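Local coordinates for dual specificity protein phosphatase 14 (Homo sapiens, PDB 2WGP), which removes phosphate from tyrosine, serine and threonine residues of proteins, inactivating the MAP kinases ERK, JNK and p38 and damping T-cell receptor signalling through TAB1, at residues Cys121-Met126 and Arg155-Tyr160; Thr59-Asn64 and His109-Val114; Ile52-Asn57 and Gln69-Lys74. One frame throughout, in Å; residues are numbered along the deposited sequence.

Contact 1 (Cys121-Met126 and Arg155-Tyr160); sequences CIAYLM and RQLIDY
Tyr160 OH is held by one hydrogen bond, to Asp90 OD2 of helix 89-101. That bond pins the far end of the ring, while its edge lies against residues 121-126: Tyr160 CE2 comes 3.7 Å from Ala123 O, which sits in the ring plane, and 3.9 Å from Ala123 CB. CG of Tyr160 is anti to the backbone N (chi1 -170°), which carries the ring across to the other helix. Met126 runs past it in the opposite direction, its chain bent at the last torsion (chi3 -74°) so that CE reaches the same edge, 3.9 Å from Tyr160 CD2. Helices 116-129 and 151-165 belong to the helical layer beside the central sheet of the cysteine-dependent phosphatase fold; segments 121-126 and 155-160 of these helices run almost parallel, 9° apart, their axes approaching to 10.7 Å. One branch of Leu157 reaches across between the helices: its CD2 meets Ile122 CG2 at 4.0 Å, the two side chains crossing at about a right angle, and Met126 CE at 4.1 Å, with Ala123 CB also close by. Phe89 packs on Ala123, Leu157 and Tyr160, and Tyr177 of a second subunit rests on Tyr160.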
# COMPACT_ATOMS: atom_id res chain seq x y z
N CYS A 121 -11.73 21.93 16.41
CA CYS A 121 -11.70 22.63 17.71
C CYS A 121 -10.32 22.54 18.37
O CYS A 121 -9.82 23.54 18.89
CB CYS A 121 -12.79 22.11 18.66
SG CYS A 121 -14.44 22.49 18.13
N ILE A 122 -9.70 21.36 18.32
CA ILE A 122 -8.35 21.19 18.88
C ILE A 122 -7.34 22.10 18.16
O ILE A 122 -6.49 22.74 18.81
CB ILE A 122 -7.88 19.69 18.83
CG1 ILE A 122 -8.67 18.85 19.83
CG2 ILE A 122 -6.39 19.58 19.14
CD1 ILE A 122 -8.59 17.29 19.59
N ALA A 123 -7.47 22.19 16.83
CA ALA A 123 -6.56 23.04 16.06
C ALA A 123 -6.75 24.52 16.46
O ALA A 123 -5.76 25.25 16.64
CB ALA A 123 -6.80 22.83 14.55
N TYR A 124 -8.00 24.95 16.61
CA TYR A 124 -8.33 26.31 17.06
C TYR A 124 -7.74 26.65 18.44
O TYR A 124 -7.13 27.71 18.62
CB TYR A 124 -9.87 26.52 17.09
CG TYR A 124 -10.28 27.76 17.83
CD1 TYR A 124 -10.16 29.03 17.24
CD2 TYR A 124 -10.73 27.68 19.16
CE1 TYR A 124 -10.50 30.18 17.92
CE2 TYR A 124 -11.05 28.84 19.87
CZ TYR A 124 -10.94 30.07 19.25
OH TYR A 124 -11.29 31.20 19.94
N LEU A 125 -7.91 25.75 19.39
CA LEU A 125 -7.35 25.92 20.74
C LEU A 125 -5.82 26.10 20.73
O LEU A 125 -5.29 26.94 21.44
CB LEU A 125 -7.74 24.75 21.64
CG LEU A 125 -9.21 24.63 22.08
CD1 LEU A 125 -9.37 23.36 22.95
CD2 LEU A 125 -9.69 25.88 22.84
N MET A 126 -5.12 25.32 19.92
CA MET A 126 -3.68 25.48 19.78
C MET A 126 -3.31 26.84 19.19
O MET A 126 -2.40 27.52 19.72
CB MET A 126 -3.08 24.38 18.91
CG MET A 126 -3.02 23.00 19.58
SD MET A 126 -1.95 21.87 18.73
CE MET A 126 -2.93 21.49 17.26
N ARG A 155 -2.25 12.48 12.93
CA ARG A 155 -1.02 12.81 12.16
C ARG A 155 -1.02 14.28 11.74
O ARG A 155 -0.03 14.99 11.89
CB ARG A 155 -0.85 11.92 10.93
CG ARG A 155 -0.57 10.47 11.23
CD ARG A 155 -0.11 9.70 9.99
NE ARG A 155 -1.16 9.53 8.97
CZ ARG A 155 -2.08 8.55 8.93
NH1 ARG A 155 -2.13 7.60 9.87
NH2 ARG A 155 -2.95 8.52 7.93
N GLN A 156 -2.17 14.75 11.28
CA GLN A 156 -2.28 16.11 10.77
C GLN A 156 -2.21 17.13 11.90
O GLN A 156 -1.54 18.16 11.77
CB GLN A 156 -3.55 16.26 9.93
CG GLN A 156 -3.54 15.41 8.65
CD GLN A 156 -4.79 15.54 7.82
OE1 GLN A 156 -5.19 16.65 7.46
NE2 GLN A 156 -5.41 14.40 7.46
N LEU A 157 -2.88 16.85 13.02
CA LEU A 157 -2.78 17.71 14.22
C LEU A 157 -1.36 17.82 14.76
O LEU A 157 -0.94 18.90 15.20
CB LEU A 157 -3.68 17.17 15.34
CG LEU A 157 -5.18 17.45 15.19
CD1 LEU A 157 -5.95 16.63 16.18
CD2 LEU A 157 -5.49 18.95 15.28
N ILE A 158 -0.63 16.71 14.73
CA ILE A 158 0.76 16.65 15.23
C ILE A 158 1.67 17.52 14.36
O ILE A 158 2.50 18.26 14.88
CB ILE A 158 1.31 15.21 15.31
CG1 ILE A 158 0.67 14.46 16.49
CG2 ILE A 158 2.86 15.23 15.48
CD1 ILE A 158 0.79 12.89 16.43
N ASP A 159 1.49 17.43 13.04
CA ASP A 159 2.22 18.31 12.12
C ASP A 159 1.90 19.78 12.39
O ASP A 159 2.81 20.59 12.46
CB ASP A 159 1.93 17.96 10.64
CG ASP A 159 2.89 18.67 9.68
OD1 ASP A 159 2.69 19.87 9.43
OD2 ASP A 159 3.86 18.04 9.20
N TYR A 160 0.62 20.11 12.56
CA TYR A 160 0.19 21.49 12.82
C TYR A 160 0.74 22.01 14.15
O TYR A 160 1.21 23.15 14.22
CB TYR A 160 -1.33 21.56 12.83
CG TYR A 160 -1.93 22.96 12.85
CD1 TYR A 160 -1.61 23.90 11.85
CD2 TYR A 160 -2.86 23.32 13.83
CE1 TYR A 160 -2.20 25.15 11.82
CE2 TYR A 160 -3.43 24.58 13.83
CZ TYR A 160 -3.10 25.49 12.83
OH TYR A 160 -3.71 26.70 12.84

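Contact 2 (Thr59-Asn64 and His109-Val114); sequences TIEIPN and HCAAGV. With PO4 (phosphate ion), chain C.
Residues 59-64 and 109-114 are two irregular loops that come closest at Thr59 and Cys110, whose CA atoms are 5.4 Å apart. Residues 109-114 open the P-loop of the CX5R signature, which runs from the nucleophile Cys110 to Arg116 and curls around a phosphate ion, probably from the crystallisation liquor. Gly113 turns the loop with a positive phi of 63°. The backbone supplies the grip: Ala111 N and Ala112 N both donate to phosphate O2, the latter over 3.0 Å and nearly straight at 174°, while Val114 N donates to O3. Ser115 N and Arg116 NE add further bonds. Cys110 SG, in the crowded position between N and the carbonyl carbon, lies 3.0 Å from phosphate O3, as suits the residue that forms the phosphocysteine intermediate; the converging N-H groups would probably favour its thiolate. Residues 59-64 pack along the flank of this loop. The methyl CG2 of Thr59 is pressed against Cys110 CA at 3.3 Å, tighter than usual, while its OG1 accepts from Ile62 N at 3.0 Å in an ST motif and also bonds with Asn57 OD1. So held, Ile62 sends CD1 to within 3.6 Å of Cys110 O and on to Ala111. Glu61 brings OE2 beside Ala111 CB, and its OE1 forms a salt bridge with Arg116 NH1, a second-shell charge on a phosphate ligand. Cys110 O accepts a hydrogen bond from ND1 of the preceding His109: the N-H...O angle is 175°, and the donor lies in the carbonyl plane on a lone pair, with the oxygen in the ring plane, which fixes the imidazole's rotation. At the far side of that ring, NE2 of His109 is 2.9 Å from an in-plane water that donates weakly to Asn64 OD1.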
# COMPACT_ATOMS: atom_id res chain seq x y z
N THR A 59 -18.98 18.51 7.49
CA THR A 59 -19.38 17.27 6.83
C THR A 59 -19.67 17.52 5.38
O THR A 59 -20.08 18.63 5.00
CB THR A 59 -20.66 16.64 7.43
OG1 THR A 59 -21.82 17.34 6.95
CG2 THR A 59 -20.63 16.66 8.96
N ILE A 60 -19.44 16.49 4.59
CA ILE A 60 -19.88 16.49 3.21
C ILE A 60 -21.38 16.10 3.17
O ILE A 60 -22.15 16.68 2.42
CB ILE A 60 -18.96 15.57 2.35
CG1 ILE A 60 -19.37 15.55 0.88
CG2 ILE A 60 -18.88 14.14 2.91
CD1 ILE A 60 -18.27 15.04 -0.01
N GLU A 61 -21.76 15.15 4.03
CA GLU A 61 -23.00 14.42 3.88
C GLU A 61 -24.25 15.02 4.52
O GLU A 61 -25.36 14.59 4.19
CB GLU A 61 -22.80 12.96 4.32
CG GLU A 61 -22.77 12.67 5.85
CD GLU A 61 -21.41 12.88 6.52
OE1 GLU A 61 -20.47 13.45 5.92
OE2 GLU A 61 -21.29 12.49 7.71
N ILE A 62 -24.07 15.98 5.42
CA ILE A 62 -25.19 16.71 6.03
C ILE A 62 -25.35 18.07 5.33
O ILE A 62 -24.43 18.89 5.34
CB ILE A 62 -24.98 16.95 7.54
CG1 ILE A 62 -24.69 15.63 8.25
CG2 ILE A 62 -26.21 17.70 8.17
CD1 ILE A 62 -24.59 15.75 9.80
N PRO A 63 -26.53 18.32 4.72
CA PRO A 63 -26.80 19.66 4.12
C PRO A 63 -27.06 20.73 5.19
O PRO A 63 -27.65 20.43 6.22
CB PRO A 63 -28.06 19.43 3.28
CG PRO A 63 -28.39 17.95 3.40
CD PRO A 63 -27.65 17.39 4.54
N ASN A 64 -26.63 21.97 4.95
CA ASN A 64 -26.93 23.08 5.90
C ASN A 64 -28.42 23.26 5.95
O ASN A 64 -29.08 23.28 4.91
CB ASN A 64 -26.30 24.39 5.44
CG ASN A 64 -24.78 24.36 5.45
OD1 ASN A 64 -24.17 23.63 6.22
ND2 ASN A 64 -24.17 25.18 4.60
N HIS A 109 -19.84 21.57 13.98
CA HIS A 109 -20.51 20.27 14.06
C HIS A 109 -20.03 19.34 12.97
O HIS A 109 -19.55 19.77 11.90
CB HIS A 109 -22.06 20.38 14.07
CG HIS A 109 -22.71 20.51 12.72
ND1 HIS A 109 -22.93 19.43 11.88
CD2 HIS A 109 -23.23 21.59 12.09
CE1 HIS A 109 -23.53 19.85 10.78
NE2 HIS A 109 -23.73 21.16 10.89
N CYS A 110 -20.16 18.05 13.23
CA CYS A 110 -19.99 17.02 12.21
C CYS A 110 -21.23 16.13 12.28
O CYS A 110 -22.34 16.65 12.44
CB CYS A 110 -18.65 16.30 12.41
SG CYS A 110 -18.27 15.78 14.09
N ALA A 111 -21.08 14.81 12.16
CA ALA A 111 -22.20 13.87 12.26
C ALA A 111 -22.31 13.38 13.70
O ALA A 111 -23.28 13.66 14.39
CB ALA A 111 -22.02 12.68 11.29
N ALA A 112 -21.24 12.75 14.17
CA ALA A 112 -21.17 12.12 15.48
C ALA A 112 -20.64 13.00 16.60
O ALA A 112 -20.74 12.64 17.76
CB ALA A 112 -20.33 10.81 15.38
N GLY A 113 -20.10 14.17 16.28
CA GLY A 113 -19.46 14.99 17.30
C GLY A 113 -18.24 14.33 17.94
O GLY A 113 -17.88 14.66 19.07
N VAL A 114 -17.58 13.44 17.20
CA VAL A 114 -16.48 12.63 17.71
C VAL A 114 -15.09 12.97 17.10
O VAL A 114 -14.08 13.04 17.81
CB VAL A 114 -16.83 11.11 17.48
CG1 VAL A 114 -15.64 10.20 17.70
CG2 VAL A 114 -17.97 10.68 18.40
P PO4 C . -17.54 12.33 12.82
O1 PO4 C . -16.45 13.04 12.08
O2 PO4 C . -18.94 12.51 12.32
O3 PO4 C . -17.56 12.83 14.27
O4 PO4 C . -17.25 10.83 12.89
O HOH W 1 -25.48 22.97 9.39

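Contact 3 (Ile52-Asn57 and Gln69-Lys74); sequences ITCIVN and QFEYVK
Four backbone hydrogen bonds join the segments as a parallel ladder, alternating in direction: Glu71 N to Thr53 O, Ile55 N to Glu71 O (2.8 Å, 174°), Val73 N to Ile55 O (2.7 Å) and Asn57 N to Val73 O. CA-H...O contacts sit between them, such as Tyr72 CA to Ile55 O at 3.3 Å. Apolar packing gathers around Ile55: its CD1 touches Tyr72 CE2 at 3.6 Å, the side chains running alongside, and Phe70 CD2 at 3.7 Å, crossing obliquely. The Phe70 ring turns an edge to Ile52 O, in plane and 3.3 Å from CE1. Strand 71-74 is outermost, within this chain, in the phosphatase's mixed sheet, and strand 54-57 lies between it and strand 106-109. The sheet face of Ile55 packs on Leu47 of helix 44-49; on the face of Cys54 and Val73, both pack on Lys95 of helix 89-101, and Val56 CG2 lies by Val73 CB. Among polar groups, the extended Glu71 chain carries OE1 to a salt bridge with Lys95 NZ, and Asn57 ND2 bonds to Ile62 O and Asn64 OD1. Lys74, bent at chi2, runs beside Asn57. A water donates to Thr53 O and Gln69 O.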
# COMPACT_ATOMS: atom_id res chain seq x y z
N ILE A 52 -25.23 31.41 19.62
CA ILE A 52 -24.56 30.94 18.42
C ILE A 52 -25.04 31.76 17.21
O ILE A 52 -26.24 31.95 17.01
CB ILE A 52 -24.73 29.40 18.21
CG1 ILE A 52 -23.93 28.64 19.29
CG2 ILE A 52 -24.27 28.95 16.78
CD1 ILE A 52 -24.34 27.20 19.51
N THR A 53 -24.07 32.29 16.48
CA THR A 53 -24.32 33.13 15.31
C THR A 53 -23.76 32.52 14.01
O THR A 53 -24.16 32.91 12.92
CB THR A 53 -23.68 34.52 15.52
OG1 THR A 53 -22.28 34.36 15.78
CG2 THR A 53 -24.35 35.25 16.70
N CYS A 54 -22.83 31.57 14.16
CA CYS A 54 -22.15 30.97 13.03
C CYS A 54 -22.09 29.46 13.20
O CYS A 54 -21.75 28.95 14.30
CB CYS A 54 -20.74 31.52 12.92
SG CYS A 54 -19.76 30.84 11.57
N ILE A 55 -22.47 28.75 12.14
CA ILE A 55 -22.41 27.29 12.11
C ILE A 55 -21.40 26.82 11.05
O ILE A 55 -21.55 27.10 9.84
CB ILE A 55 -23.80 26.65 11.81
CG1 ILE A 55 -24.85 27.08 12.85
CG2 ILE A 55 -23.71 25.11 11.78
CD1 ILE A 55 -26.29 26.59 12.54
N VAL A 56 -20.38 26.10 11.53
CA VAL A 56 -19.41 25.41 10.70
C VAL A 56 -19.83 23.95 10.58
O VAL A 56 -19.74 23.16 11.53
CB VAL A 56 -17.96 25.52 11.25
CG1 VAL A 56 -17.00 24.79 10.36
CG2 VAL A 56 -17.52 26.98 11.37
N ASN A 57 -20.30 23.62 9.40
CA ASN A 57 -20.72 22.26 9.09
C ASN A 57 -19.54 21.49 8.48
O ASN A 57 -19.28 21.59 7.28
CB ASN A 57 -21.92 22.32 8.13
CG ASN A 57 -22.39 20.97 7.70
OD1 ASN A 57 -21.85 19.95 8.15
ND2 ASN A 57 -23.39 20.94 6.83
N GLN A 69 -31.07 32.98 10.76
CA GLN A 69 -30.44 33.46 11.99
C GLN A 69 -28.95 33.18 12.08
O GLN A 69 -28.26 33.77 12.91
CB GLN A 69 -31.11 32.83 13.22
CG GLN A 69 -32.50 33.36 13.48
CD GLN A 69 -33.53 32.85 12.49
OE1 GLN A 69 -33.37 31.78 11.93
NE2 GLN A 69 -34.59 33.64 12.27
N PHE A 70 -28.46 32.25 11.28
CA PHE A 70 -27.06 31.86 11.38
C PHE A 70 -26.37 32.07 10.07
O PHE A 70 -26.98 31.97 9.00
CB PHE A 70 -26.91 30.39 11.83
CG PHE A 70 -27.80 30.03 12.97
CD1 PHE A 70 -27.58 30.55 14.24
CD2 PHE A 70 -28.88 29.17 12.76
CE1 PHE A 70 -28.43 30.20 15.32
CE2 PHE A 70 -29.73 28.82 13.82
CZ PHE A 70 -29.50 29.34 15.10
N GLU A 71 -25.09 32.37 10.19
CA GLU A 71 -24.16 32.31 9.10
C GLU A 71 -23.70 30.86 9.00
O GLU A 71 -23.51 30.21 10.02
CB GLU A 71 -22.98 33.23 9.42
CG GLU A 71 -21.89 33.25 8.42
CD GLU A 71 -20.70 34.08 8.89
OE1 GLU A 71 -19.79 34.28 8.08
OE2 GLU A 71 -20.68 34.51 10.07
N TYR A 72 -23.56 30.33 7.80
CA TYR A 72 -23.14 28.93 7.63
C TYR A 72 -21.83 28.84 6.86
O TYR A 72 -21.65 29.55 5.85
CB TYR A 72 -24.21 28.13 6.87
CG TYR A 72 -25.44 27.81 7.66
CD1 TYR A 72 -26.45 28.75 7.80
CD2 TYR A 72 -25.60 26.58 8.26
CE1 TYR A 72 -27.58 28.48 8.51
CE2 TYR A 72 -26.72 26.30 9.00
CZ TYR A 72 -27.71 27.25 9.12
OH TYR A 72 -28.85 26.98 9.84
N VAL A 73 -20.95 27.95 7.33
CA VAL A 73 -19.69 27.62 6.66
C VAL A 73 -19.60 26.10 6.47
O VAL A 73 -19.60 25.36 7.43
CB VAL A 73 -18.46 28.10 7.47
CG1 VAL A 73 -17.16 27.73 6.73
CG2 VAL A 73 -18.54 29.62 7.74
N LYS A 74 -19.53 25.66 5.23
CA LYS A 74 -19.45 24.23 4.90
C LYS A 74 -17.98 23.85 4.71
O LYS A 74 -17.27 24.49 3.92
CB LYS A 74 -20.23 23.98 3.62
CG LYS A 74 -20.22 22.56 3.06
CD LYS A 74 -21.32 21.73 3.73
CE LYS A 74 -21.74 20.59 2.83
NZ LYS A 74 -22.90 19.86 3.38
O HOH W 2 -25.46 35.24 12.20
O HOH W 3 -21.22 35.37 13.37

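Contacts 2 and 3 adjoin, their centres about 13 Å apart, and interlock along the chain: residues 52-57, 59-64, 69-74 and 109-114 follow in that order, so the loop 59-64 leaves one strand of contact 3 before the chain returns as the other. Asn57 ties the two together where strand 54-57 ends. Contact 1 comes later, in series, its centre about 19 Å from contact 2 and 21 Å from contact 3, across the centre of the chain. The P-loop of contact 2 connects the halves: it leaves strand 106-109, neighbour of strand 54-57, and enters helix 116-129, which carries residues 121-126. The catalytic cysteine therefore sits at the C-terminal end of the parallel strands.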